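Local coordinates for RctB replication initiator protein (Vibrio cholerae, PDB 5UBE) that initiates replication of the second chromosome of the cholera pathogen, the N-terminal domain described here being a probable DNA-binding helix-turn-helix unit, at residues Gly18-Val23 against Asp60-Thr65; Glu32-Phe37 against Ile115-Leu120. One frame throughout, in Å; residues are numbered along the deposited sequence.

Interaction 1: residues Gly18-Val23 against Asp60-Thr65; sequences GHLFEV and DGLVST
F21 and V63 form the central hydrogen-bonded pair of two short antiparallel strands, 20-22 and 62-64, whose axes approach to 4.5 Å and run at 153° to each other. V63 O accepts from F21 N at 2.7 Å, F21 O takes V63 N in return, and the pairing continues past both strand ends, V23 N giving to G61 O and T65 N to H19 O. V23 N approaches the G61 carbonyl from above its plane, 43° out of it.

L20, E22, L62 and S64 occupy one face. Here L20 CD2 rests 3.6 Å from S64 CB, while its other methyl, CD1, stands 4.2 Å from L62 CD1. E22 sends its carboxylate to R113, a salt bridge with strand 108-114.

F21 and V63 point to the other face, where V23 and T65 beyond the strand ends add contacts. CG of F21 stands anti to its own carbonyl carbon (chi1 -62°), beside the backbone N that donates to V63 O; the ring edge meets that same oxygen and the T65 methyl, CE2 to CG2 being 3.7 Å. At the far end V23 CG2 touches V63 CG2 at 3.6 Å.

At the turn, D60 OD1 accepts from L62 N, an Asx turn that fixes the entry to strand 62-64; S64, the N-cap of helix 65-71, marks its exit. Strand 20-22 also pairs with strand 108-114. The backbone bonds thus set the register of an edge strand, and the two faces differ in kind: the F21 side is mainly apolar, its ring meeting H112 and F94 as well as I51 and L85 of helices 42-55 and 78-91, whereas the L20 face mixes leucines with S64 and the charged E22.

Interaction 2: residues Glu32-Phe37 against Ile115-Leu120; sequences EQYQHF and INPNQL
Y34 and I115 are joined by a hydrogen bond from the phenol OH to the backbone O, 2.6 Å long, with the donor tilted 32° from the carbonyl plane. The acceptor lies at the edge of the tyrosine ring, in its plane. The ring atom CE1 also packs against two side chains of helix 117-120: P117 CG at 3.8 Å and L120 CD1 at 3.6 Å. F37 closes the type I turn that begins at Y34, and its ring edge meets P117 CB, 3.8 Å from CE2. P117 thus meets both rings, CG at Y34 and CB at F37, each side chain crossing it at about a right angle, while W30 of helix 26-34 also touches it. L48 and L93 close around Y34.

Towards solvent the contact thins. Exposed Q33, extended beyond CG (chi2 179°), adds OE1 at 3.8 Å from P117 CG, a touch without a bond. N116 takes no part across the contact; its OD1 caps the short helix by accepting from N118 N at 2.9 Å. One buried phenol bond thus ties the residue just past strand 108-114 to the end region of helix 26-34, and carbon packing around P117 and L120 does the rest.

In the fold
Interaction 1 is the more central, its centre about 6 Å from that of the chain, with five of its eleven touching residues buried and none exposed; interaction 2 is peripheral, about 15 Å out, and includes exposed Q33. Their centres are about 20 Å apart and they do not touch. Strand 20-22 leads directly into helix 26-34, and strand 108-114, its parallel neighbour, runs on to I115 and helix 117-120. Interaction 1 adds an outer strand to the sheet, and interaction 2 joins the helices that follow strands 20-22 and 108-114. Repeated backbone bonds define the former; the latter relies on a single side-chain bond and aromatic rings on P117 and L120. Both belong to a helix-turn-helix family domain.

Interaction 1: residues Gly18-Val23 against Asp60-Thr65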
ATOM      1  N   GLY A  18      10.971   2.034   1.263  1.00 34.21           N
ATOM      2  CA  GLY A  18       9.921   2.961   1.615  1.00 37.50           C
ATOM      3  C   GLY A  18       8.763   2.271   2.317  1.00 34.36           C
ATOM      4  O   GLY A  18       8.887   1.184   2.897  1.00 37.38           O
ATOM      5  N   HIS A  19       7.609   2.916   2.244  1.00 27.58           N
ATOM      6  CA  HIS A  19       6.422   2.351   2.852  1.00 24.65           C
ATOM      7  C   HIS A  19       6.011   1.079   2.119  1.00 32.52           C
ATOM      8  O   HIS A  19       6.322   0.891   0.941  1.00 32.53           O
ATOM      9  CB  HIS A  19       5.279   3.368   2.846  1.00 35.43           C
ATOM     10  CG  HIS A  19       5.379   4.392   3.932  1.00 39.77           C
ATOM     11  ND1 HIS A  19       4.510   5.457   4.035  1.00 40.29           N
ATOM     12  CD2 HIS A  19       6.243   4.511   4.967  1.00 43.32           C
ATOM     13  CE1 HIS A  19       4.832   6.186   5.088  1.00 42.06           C
ATOM     14  NE2 HIS A  19       5.881   5.635   5.669  1.00 43.16           N
ATOM     15  N   LEU A  20       5.285   0.210   2.831  1.00 30.28           N
ATOM     16  CA  LEU A  20       4.980  -1.142   2.383  1.00 34.68           C
ATOM     17  C   LEU A  20       3.477  -1.395   2.356  1.00 30.25           C
ATOM     18  O   LEU A  20       2.737  -0.915   3.217  1.00 34.18           O
ATOM     19  CB  LEU A  20       5.630  -2.170   3.305  1.00 31.69           C
ATOM     20  CG  LEU A  20       7.152  -2.187   3.367  1.00 36.08           C
ATOM     21  CD1 LEU A  20       7.639  -3.326   4.250  1.00 36.73           C
ATOM     22  CD2 LEU A  20       7.714  -2.322   1.972  1.00 35.92           C
ATOM     23  N   PHE A  21       3.042  -2.183   1.373  1.00 35.07           N
ATOM     24  CA  PHE A  21       1.644  -2.560   1.201  1.00 31.11           C
ATOM     25  C   PHE A  21       1.517  -4.075   1.223  1.00 35.46           C
ATOM     26  O   PHE A  21       2.175  -4.769   0.444  1.00 27.46           O
ATOM     27  CB  PHE A  21       1.088  -2.028  -0.117  1.00 34.37           C
ATOM     28  CG  PHE A  21       1.090  -0.537  -0.204  1.00 42.12           C
ATOM     29  CD1 PHE A  21       0.014   0.196   0.263  1.00 33.87           C
ATOM     30  CD2 PHE A  21       2.183   0.135  -0.730  1.00 37.05           C
ATOM     31  CE1 PHE A  21       0.028   1.582   0.189  1.00 44.99           C
ATOM     32  CE2 PHE A  21       2.198   1.514  -0.805  1.00 39.10           C
ATOM     33  CZ  PHE A  21       1.138   2.235  -0.355  1.00 35.12           C
ATOM     34  N   GLU A  22       0.651  -4.583   2.088  1.00 34.84           N
ATOM     35  CA  GLU A  22       0.406  -6.019   2.139  1.00 40.34           C
ATOM     36  C   GLU A  22      -0.483  -6.430   0.962  1.00 33.15           C
ATOM     37  O   GLU A  22      -1.582  -5.893   0.786  1.00 33.64           O
ATOM     38  CB  GLU A  22      -0.221  -6.373   3.486  1.00 33.91           C
ATOM     39  CG  GLU A  22      -0.893  -7.710   3.564  1.00 45.55           C
ATOM     40  CD  GLU A  22      -1.822  -7.787   4.763  1.00 50.46           C
ATOM     41  OE1 GLU A  22      -1.326  -7.626   5.902  1.00 45.23           O
ATOM     42  OE2 GLU A  22      -3.042  -7.975   4.559  1.00 44.56           O
ATOM     43  N   VAL A  23       0.008  -7.372   0.152  1.00 32.87           N
ATOM     44  CA  VAL A  23      -0.757  -7.872  -0.984  1.00 31.71           C
ATOM     45  C   VAL A  23      -1.940  -8.690  -0.487  1.00 38.07           C
ATOM     46  O   VAL A  23      -1.818  -9.483   0.454  1.00 38.35           O
ATOM     47  CB  VAL A  23       0.150  -8.708  -1.900  1.00 39.77           C
ATOM     48  CG1 VAL A  23      -0.668  -9.364  -3.003  1.00 47.38           C
ATOM     49  CG2 VAL A  23       1.256  -7.829  -2.490  1.00 36.39           C
ATOM     50  N   ASP A  60       6.850 -11.887  -1.684  1.00 37.73           N
ATOM     51  CA  ASP A  60       6.911 -11.875  -0.229  1.00 34.01           C
ATOM     52  C   ASP A  60       5.654 -11.325   0.415  1.00 30.51           C
ATOM     53  O   ASP A  60       5.656 -11.078   1.624  1.00 42.44           O
ATOM     54  CB  ASP A  60       8.148 -11.110   0.275  1.00 40.19           C
ATOM     55  CG  ASP A  60       8.195  -9.651  -0.184  1.00 37.71           C
ATOM     56  OD1 ASP A  60       7.260  -9.164  -0.859  1.00 36.31           O
ATOM     57  OD2 ASP A  60       9.197  -8.981   0.142  1.00 39.66           O
ATOM     58  N   GLY A  61       4.565 -11.199  -0.339  1.00 26.50           N
ATOM     59  CA  GLY A  61       3.337 -10.661   0.196  1.00 36.03           C
ATOM     60  C   GLY A  61       3.329  -9.163   0.339  1.00 28.94           C
ATOM     61  O   GLY A  61       2.383  -8.618   0.912  1.00 31.59           O
ATOM     62  N   LEU A  62       4.359  -8.476  -0.150  1.00 30.03           N
ATOM     63  CA  LEU A  62       4.458  -7.029   0.002  1.00 29.49           C
ATOM     64  C   LEU A  62       4.702  -6.376  -1.349  1.00 30.91           C
ATOM     65  O   LEU A  62       5.172  -7.013  -2.298  1.00 31.85           O
ATOM     66  CB  LEU A  62       5.586  -6.635   0.961  1.00 33.08           C
ATOM     67  CG  LEU A  62       5.687  -7.391   2.284  1.00 29.17           C
ATOM     68  CD1 LEU A  62       7.081  -7.259   2.868  1.00 33.50           C
ATOM     69  CD2 LEU A  62       4.624  -6.895   3.270  1.00 28.16           C
ATOM     70  N   VAL A  63       4.361  -5.086  -1.405  1.00 37.35           N
ATOM     71  CA  VAL A  63       4.697  -4.164  -2.485  1.00 34.29           C
ATOM     72  C   VAL A  63       5.194  -2.876  -1.837  1.00 33.71           C
ATOM     73  O   VAL A  63       4.573  -2.379  -0.899  1.00 28.63           O
ATOM     74  CB  VAL A  63       3.485  -3.869  -3.391  1.00 36.34           C
ATOM     75  CG1 VAL A  63       3.821  -2.753  -4.377  1.00 30.84           C
ATOM     76  CG2 VAL A  63       3.052  -5.121  -4.130  1.00 37.08           C
ATOM     77  N   SER A  64       6.319  -2.346  -2.303  1.00 32.61           N
ATOM     78  CA  SER A  64       6.850  -1.147  -1.665  1.00 29.29           C
ATOM     79  C   SER A  64       6.519   0.076  -2.513  1.00 28.45           C
ATOM     80  O   SER A  64       6.182  -0.042  -3.693  1.00 32.53           O
ATOM     81  CB  SER A  64       8.361  -1.276  -1.453  1.00 28.75           C
ATOM     82  OG  SER A  64       9.025  -1.379  -2.692  1.00 28.68           O
ATOM     83  N   THR A  65       6.580   1.264  -1.891  1.00 35.29           N
ATOM     84  CA  THR A  65       6.450   2.497  -2.677  1.00 32.72           C
ATOM     85  C   THR A  65       7.555   2.598  -3.731  1.00 26.02           C
ATOM     86  O   THR A  65       7.327   3.131  -4.825  1.00 26.82           O
ATOM     87  CB  THR A  65       6.440   3.732  -1.760  1.00 29.20           C
ATOM     88  OG1 THR A  65       7.574   3.714  -0.885  1.00 41.34           O
ATOM     89  CG2 THR A  65       5.211   3.733  -0.925  1.00 29.60           C
TER

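Interaction 2: residues Glu32-Phe37 against Ile115-Leu120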
ATOM      1  N   GLU A  32     -12.932  -2.122  -6.288  1.00 40.64           N
ATOM      2  CA  GLU A  32     -14.148  -1.700  -6.977  1.00 45.55           C
ATOM      3  C   GLU A  32     -15.236  -1.297  -5.993  1.00 47.40           C
ATOM      4  O   GLU A  32     -16.031  -0.398  -6.285  1.00 43.74           O
ATOM      5  CB  GLU A  32     -14.647  -2.811  -7.902  1.00 47.92           C
ATOM      6  CG  GLU A  32     -13.587  -3.233  -8.940  1.00 71.08           C
ATOM      7  CD  GLU A  32     -14.130  -4.130 -10.043  1.00 79.74           C
ATOM      8  OE1 GLU A  32     -15.140  -4.834  -9.809  1.00 82.92           O
ATOM      9  OE2 GLU A  32     -13.537  -4.124 -11.146  1.00 78.03           O
ATOM     10  N   GLN A  33     -15.285  -1.934  -4.821  1.00 39.88           N
ATOM     11  CA  GLN A  33     -16.305  -1.557  -3.848  1.00 39.79           C
ATOM     12  C   GLN A  33     -15.977  -0.250  -3.141  1.00 44.97           C
ATOM     13  O   GLN A  33     -16.901   0.477  -2.759  1.00 36.66           O
ATOM     14  CB  GLN A  33     -16.504  -2.666  -2.816  1.00 39.37           C
ATOM     15  CG  GLN A  33     -17.189  -3.899  -3.364  1.00 32.52           C
ATOM     16  CD  GLN A  33     -17.335  -4.969  -2.310  1.00 42.68           C
ATOM     17  OE1 GLN A  33     -16.348  -5.425  -1.752  1.00 39.65           O
ATOM     18  NE2 GLN A  33     -18.576  -5.351  -2.005  1.00 41.32           N
ATOM     19  N   TYR A  34     -14.686   0.073  -2.966  1.00 41.64           N
ATOM     20  CA  TYR A  34     -14.312   1.329  -2.309  1.00 32.55           C
ATOM     21  C   TYR A  34     -14.889   2.539  -3.030  1.00 32.76           C
ATOM     22  O   TYR A  34     -15.122   3.585  -2.413  1.00 32.54           O
ATOM     23  CB  TYR A  34     -12.791   1.477  -2.259  1.00 32.18           C
ATOM     24  CG  TYR A  34     -12.039   0.579  -1.310  1.00 41.88           C
ATOM     25  CD1 TYR A  34     -12.602   0.141  -0.117  1.00 35.45           C
ATOM     26  CD2 TYR A  34     -10.731   0.188  -1.606  1.00 36.30           C
ATOM     27  CE1 TYR A  34     -11.886  -0.673   0.747  1.00 33.77           C
ATOM     28  CE2 TYR A  34     -10.015  -0.618  -0.755  1.00 37.22           C
ATOM     29  CZ  TYR A  34     -10.588  -1.039   0.421  1.00 29.18           C
ATOM     30  OH  TYR A  34      -9.840  -1.840   1.249  1.00 30.66           O
ATOM     31  N   GLN A  35     -15.109   2.424  -4.339  1.00 32.62           N
ATOM     32  CA  GLN A  35     -15.539   3.567  -5.129  1.00 38.00           C
ATOM     33  C   GLN A  35     -16.959   4.010  -4.814  1.00 38.45           C
ATOM     34  O   GLN A  35     -17.373   5.061  -5.314  1.00 39.18           O
ATOM     35  CB  GLN A  35     -15.396   3.240  -6.614  1.00 42.69           C
ATOM     36  CG  GLN A  35     -13.938   3.080  -7.050  1.00 45.86           C
ATOM     37  CD  GLN A  35     -13.811   2.258  -8.307  1.00 65.14           C
ATOM     38  OE1 GLN A  35     -12.887   1.444  -8.457  1.00 64.44           O
ATOM     39  NE2 GLN A  35     -14.754   2.449  -9.220  1.00 73.24           N
ATOM     40  N   HIS A  36     -17.709   3.234  -4.016  1.00 36.65           N
ATOM     41  CA  HIS A  36     -19.003   3.648  -3.490  1.00 38.36           C
ATOM     42  C   HIS A  36     -18.878   4.589  -2.303  1.00 34.80           C
ATOM     43  O   HIS A  36     -19.899   5.112  -1.848  1.00 37.39           O
ATOM     44  CB  HIS A  36     -19.844   2.439  -3.031  1.00 38.68           C
ATOM     45  CG  HIS A  36     -20.209   1.469  -4.116  1.00 49.03           C
ATOM     46  ND1 HIS A  36     -21.460   1.440  -4.699  1.00 51.74           N
ATOM     47  CD2 HIS A  36     -19.514   0.447  -4.674  1.00 55.86           C
ATOM     48  CE1 HIS A  36     -21.508   0.466  -5.590  1.00 57.66           C
ATOM     49  NE2 HIS A  36     -20.338  -0.150  -5.598  1.00 54.09           N
ATOM     50  N   PHE A  37     -17.675   4.807  -1.774  1.00 31.07           N
ATOM     51  CA  PHE A  37     -17.511   5.532  -0.519  1.00 31.46           C
ATOM     52  C   PHE A  37     -17.076   6.982  -0.736  1.00 33.68           C
ATOM     53  O   PHE A  37     -16.308   7.295  -1.654  1.00 27.91           O
ATOM     54  CB  PHE A  37     -16.518   4.798   0.383  1.00 30.70           C
ATOM     55  CG  PHE A  37     -16.986   3.424   0.790  1.00 30.54           C
ATOM     56  CD1 PHE A  37     -18.292   3.224   1.214  1.00 41.53           C
ATOM     57  CD2 PHE A  37     -16.149   2.326   0.703  1.00 36.92           C
ATOM     58  CE1 PHE A  37     -18.738   1.958   1.574  1.00 39.77           C
ATOM     59  CE2 PHE A  37     -16.592   1.055   1.063  1.00 40.57           C
ATOM     60  CZ  PHE A  37     -17.886   0.874   1.504  1.00 33.32           C
ATOM     61  N   ILE A 115      -8.405  -2.636   4.216  1.00 34.91           N
ATOM     62  CA  ILE A 115      -9.463  -2.850   5.194  1.00 30.70           C
ATOM     63  C   ILE A 115     -10.718  -3.263   4.441  1.00 31.12           C
ATOM     64  O   ILE A 115     -11.078  -2.649   3.430  1.00 31.94           O
ATOM     65  CB  ILE A 115      -9.713  -1.588   6.049  1.00 36.07           C
ATOM     66  CG1 ILE A 115      -8.404  -1.086   6.661  1.00 40.83           C
ATOM     67  CG2 ILE A 115     -10.696  -1.897   7.172  1.00 48.37           C
ATOM     68  CD1 ILE A 115      -8.572   0.058   7.631  1.00 48.97           C
ATOM     69  N   ASN A 116     -11.361  -4.317   4.918  1.00 34.44           N
ATOM     70  CA  ASN A 116     -12.568  -4.826   4.285  1.00 28.23           C
ATOM     71  C   ASN A 116     -13.630  -3.733   4.231  1.00 34.90           C
ATOM     72  O   ASN A 116     -13.879  -3.069   5.246  1.00 35.40           O
ATOM     73  CB  ASN A 116     -13.077  -6.039   5.072  1.00 35.95           C
ATOM     74  CG  ASN A 116     -14.117  -6.835   4.315  1.00 38.90           C
ATOM     75  OD1 ASN A 116     -15.091  -6.281   3.802  1.00 41.55           O
ATOM     76  ND2 ASN A 116     -13.915  -8.145   4.238  1.00 35.07           N
ATOM     77  N   PRO A 117     -14.269  -3.502   3.084  1.00 28.92           N
ATOM     78  CA  PRO A 117     -15.345  -2.501   3.041  1.00 35.54           C
ATOM     79  C   PRO A 117     -16.458  -2.760   4.052  1.00 42.19           C
ATOM     80  O   PRO A 117     -17.039  -1.799   4.573  1.00 34.11           O
ATOM     81  CB  PRO A 117     -15.860  -2.596   1.598  1.00 37.41           C
ATOM     82  CG  PRO A 117     -14.697  -3.176   0.817  1.00 30.54           C
ATOM     83  CD  PRO A 117     -14.046  -4.140   1.775  1.00 33.02           C
ATOM     84  N   ASN A 118     -16.769  -4.026   4.351  1.00 35.08           N
ATOM     85  CA  ASN A 118     -17.761  -4.307   5.389  1.00 43.65           C
ATOM     86  C   ASN A 118     -17.326  -3.746   6.734  1.00 49.26           C
ATOM     87  O   ASN A 118     -18.169  -3.307   7.527  1.00 43.74           O
ATOM     88  CB  ASN A 118     -18.002  -5.810   5.511  1.00 50.31           C
ATOM     89  CG  ASN A 118     -18.501  -6.426   4.224  1.00 60.91           C
ATOM     90  OD1 ASN A 118     -19.249  -5.799   3.473  1.00 64.38           O
ATOM     91  ND2 ASN A 118     -18.091  -7.665   3.962  1.00 50.73           N
ATOM     92  N   GLN A 119     -16.018  -3.749   7.001  1.00 32.95           N
ATOM     93  CA  GLN A 119     -15.483  -3.119   8.203  1.00 37.87           C
ATOM     94  C   GLN A 119     -15.507  -1.597   8.106  1.00 45.40           C
ATOM     95  O   GLN A 119     -15.798  -0.915   9.096  1.00 35.05           O
ATOM     96  CB  GLN A 119     -14.054  -3.608   8.446  1.00 43.91           C
ATOM     97  CG  GLN A 119     -13.455  -3.163   9.763  1.00 53.22           C
ATOM     98  CD  GLN A 119     -13.969  -3.972  10.942  1.00 77.29           C
ATOM     99  OE1 GLN A 119     -14.789  -4.884  10.782  1.00 67.93           O
ATOM    100  NE2 GLN A 119     -13.486  -3.645  12.136  1.00 81.34           N
ATOM    101  N   LEU A 120     -15.182  -1.051   6.928  1.00 43.87           N
ATOM    102  CA  LEU A 120     -15.153   0.403   6.751  1.00 46.02           C
ATOM    103  C   LEU A 120     -16.461   1.040   7.180  1.00 39.18           C
ATOM    104  O   LEU A 120     -16.473   2.073   7.864  1.00 35.75           O
ATOM    105  CB  LEU A 120     -14.892   0.761   5.290  1.00 36.04           C
ATOM    106  CG  LEU A 120     -13.572   0.342   4.675  1.00 56.73           C
ATOM    107  CD1 LEU A 120     -13.266   1.246   3.494  1.00 53.90           C
ATOM    108  CD2 LEU A 120     -12.549   0.487   5.738  1.00 54.38           C
TER